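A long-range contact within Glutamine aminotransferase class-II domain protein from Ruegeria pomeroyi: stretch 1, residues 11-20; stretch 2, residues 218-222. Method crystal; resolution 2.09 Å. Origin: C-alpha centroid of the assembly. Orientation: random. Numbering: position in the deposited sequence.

Stretch 1 11-20: GTPIFLEDVI
Stretch 2, residues 218-222: ARQGW

The two stretches belong to one chain and run antiparallel where they meet, with Gly11 and Gly221 forming a non-hydrogen-bonded bridge pair. Gly11 CA lies 3.6 Å from Gly221 CA. Gly11 is nearly extended at phi/psi 164/-153, as is Gly221 at -176/171. The approach depends on both residues being glycine: an ideal CB on Gly11 would fall 2.1 Å from Gly221 CA and 2.8 Å from Gln220 O, and one on Gly221 would fall 2.7 Å from Gly11 CA, all clashes.

The chain of stretch 1 turns a corner at Gly11 and Thr12 (Thr12 -56/135); Pro13 (-59/134), Ile14 (-125/161) and Phe15 (-63/137) lie in a strand. Leu16 (-52/-42), Glu17 (-55/-29) and Asp18 (-69/-11) adopt helical angles, and the turn is closed by Asp18 N to Phe15 O at 2.8 Å, Val19 N to Leu16 O at 3.1 Å and Ile20 N to Leu16 O at 3.0 Å. In stretch 2, Ala218 (-68/-39) and Arg219 (-87/-28) lead into Gln220, whose positive phi (66/54) precedes the strand of Gly221 and Trp222 (-92/137).

Gln220 O accepts two hydrogen bonds from one residue. Thr12 N donates to Gln220 O at 2.9 Å with an N-H...O angle of 161°, close to linear, and the hydroxyl Thr12 OG1 donates to Gln220 O at 3.1 Å. The m rotamer of Thr12 (chi1 -60°) brings the hydroxyl to this carbonyl and leaves Thr12 OG1 3.7 Å from Gln220 CB. Gln220 itself is m, t, with chi3 -60°.

Arg219 has the largest covered area of any residue here, 97 Å² of the 319 Å² buried in total. Its CA-to-CB bond points sideways, yet the long side chain (chi1 -70°, chi2 157°, chi3 -174°, chi4 125°) carries the guanidinium to the turn of stretch 1. There Asp18 O sits at the guanidinium edge, near its plane, where the N-H groups can reach it: Arg219 NH2 donates to Asp18 O at 2.9 Å (142°), while Arg219 NE makes a weak, more bent bond to Asp18 O at 3.3 Å (132°). The acceptor is the backbone carbonyl, and the end of the Asp18 side chain (m, chi2 -13°) leads away from stretch 2.

Two aliphatic side chains of stretch 1 lie against Arg219. Ile14 (p, t) is buried and points toward stretch 2, placing Ile14 CD1 3.9 Å from Arg219 CD, a carbon-carbon contact. Val19, with chi1 between wells at 140°, adds a looser contact, its methyl Val19 CG2 lying 4.4 Å from Arg219 NE.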

# COMPACT_ATOMS: atom_id res chain seq x y z
N GLY D 11 11.30 -17.34 24.26
CA GLY D 11 11.00 -17.48 25.69
C GLY D 11 9.51 -17.41 26.01
O GLY D 11 8.65 -17.74 25.18
N THR D 12 9.18 -16.99 27.23
CA THR D 12 7.78 -16.75 27.61
C THR D 12 7.11 -15.76 26.63
O THR D 12 7.71 -14.74 26.31
CB THR D 12 7.72 -16.18 29.03
OG1 THR D 12 8.32 -17.13 29.91
CG2 THR D 12 6.31 -15.95 29.48
N PRO D 13 5.86 -16.06 26.18
CA PRO D 13 5.28 -15.18 25.17
C PRO D 13 5.16 -13.72 25.61
O PRO D 13 4.72 -13.45 26.72
CB PRO D 13 3.88 -15.80 24.89
CG PRO D 13 4.03 -17.26 25.26
CD PRO D 13 5.00 -17.22 26.46
N ILE D 14 5.57 -12.81 24.72
CA ILE D 14 5.35 -11.36 24.88
C ILE D 14 4.62 -10.75 23.64
O ILE D 14 4.59 -11.36 22.57
CB ILE D 14 6.70 -10.64 25.11
CG1 ILE D 14 7.65 -10.90 23.93
CG2 ILE D 14 7.39 -11.13 26.45
CD1 ILE D 14 8.96 -10.14 24.01
N PHE D 15 4.03 -9.57 23.78
CA PHE D 15 3.51 -8.85 22.65
C PHE D 15 4.64 -8.48 21.69
O PHE D 15 5.72 -8.04 22.12
CB PHE D 15 2.77 -7.59 23.09
CG PHE D 15 1.54 -7.86 23.94
CD1 PHE D 15 0.34 -8.24 23.34
CD2 PHE D 15 1.59 -7.72 25.33
CE1 PHE D 15 -0.81 -8.49 24.12
CE2 PHE D 15 0.47 -7.96 26.12
CZ PHE D 15 -0.74 -8.34 25.51
N LEU D 16 4.41 -8.66 20.40
CA LEU D 16 5.49 -8.45 19.44
C LEU D 16 6.14 -7.08 19.65
O LEU D 16 7.36 -6.95 19.64
CB LEU D 16 5.01 -8.63 17.99
CG LEU D 16 4.20 -9.89 17.65
CD1 LEU D 16 3.91 -9.95 16.14
CD2 LEU D 16 4.86 -11.20 18.10
N GLU D 17 5.30 -6.07 19.88
CA GLU D 17 5.79 -4.71 20.11
C GLU D 17 6.83 -4.59 21.24
O GLU D 17 7.66 -3.70 21.18
CB GLU D 17 4.63 -3.74 20.35
CG GLU D 17 3.88 -3.96 21.66
CD GLU D 17 2.79 -2.91 21.89
OE1 GLU D 17 2.61 -2.04 21.02
OE2 GLU D 17 2.10 -2.97 22.93
N ASP D 18 6.77 -5.46 22.24
CA ASP D 18 7.62 -5.34 23.44
C ASP D 18 9.09 -5.61 23.12
O ASP D 18 9.98 -5.36 23.94
CB ASP D 18 7.12 -6.25 24.57
CG ASP D 18 5.74 -5.82 25.09
OD1 ASP D 18 5.33 -4.69 24.74
OD2 ASP D 18 5.08 -6.59 25.84
N VAL D 19 9.32 -6.13 21.92
CA VAL D 19 10.64 -6.18 21.29
C VAL D 19 10.73 -5.18 20.13
O VAL D 19 11.71 -4.44 20.02
CB VAL D 19 10.89 -7.57 20.73
CG1 VAL D 19 11.61 -7.49 19.38
CG2 VAL D 19 11.63 -8.41 21.75
N ILE D 20 9.69 -5.16 19.30
CA ILE D 20 9.75 -4.53 17.96
C ILE D 20 10.08 -3.04 17.98
O ILE D 20 9.19 -2.19 17.91
CB ILE D 20 8.45 -4.84 17.16
CG1 ILE D 20 8.45 -6.32 16.75
CG2 ILE D 20 8.31 -3.93 15.94
CD1 ILE D 20 7.28 -6.74 15.83
N ALA D 218 13.06 -9.57 32.92
CA ALA D 218 11.76 -8.90 32.82
C ALA D 218 10.79 -9.53 31.78
O ALA D 218 9.57 -9.65 32.01
CB ALA D 218 11.97 -7.40 32.55
N ARG D 219 11.31 -9.98 30.64
CA ARG D 219 10.44 -10.69 29.68
C ARG D 219 10.39 -12.19 30.00
O ARG D 219 9.40 -12.86 29.67
CB ARG D 219 10.91 -10.48 28.22
CG ARG D 219 10.70 -9.07 27.65
CD ARG D 219 11.68 -8.78 26.47
NE ARG D 219 11.60 -7.39 26.00
CZ ARG D 219 12.63 -6.55 25.90
NH1 ARG D 219 13.86 -6.95 26.21
NH2 ARG D 219 12.44 -5.30 25.48
N GLN D 220 11.45 -12.72 30.61
CA GLN D 220 11.61 -14.18 30.81
C GLN D 220 11.77 -14.95 29.47
O GLN D 220 11.07 -15.90 29.16
CB GLN D 220 10.48 -14.72 31.72
CG GLN D 220 10.37 -13.86 32.99
CD GLN D 220 9.42 -14.37 34.05
OE1 GLN D 220 8.22 -14.53 33.81
NE2 GLN D 220 9.94 -14.61 35.25
N GLY D 221 12.75 -14.50 28.69
CA GLY D 221 13.13 -15.12 27.44
C GLY D 221 14.34 -14.39 26.86
O GLY D 221 14.74 -13.33 27.35
N TRP D 222 14.92 -14.96 25.81
CA TRP D 222 16.11 -14.41 25.15
C TRP D 222 15.80 -13.47 23.99
O TRP D 222 14.96 -13.78 23.14
CB TRP D 222 16.94 -15.57 24.60
CG TRP D 222 17.50 -16.47 25.67
CD1 TRP D 222 16.88 -17.53 26.26
CD2 TRP D 222 18.80 -16.39 26.26
NE1 TRP D 222 17.69 -18.11 27.20
CE2 TRP D 222 18.89 -17.44 27.21
CE3 TRP D 222 19.91 -15.55 26.08
CZ2 TRP D 222 20.06 -17.67 27.98
CZ3 TRP D 222 21.08 -15.77 26.88
CH2 TRP D 222 21.14 -16.83 27.80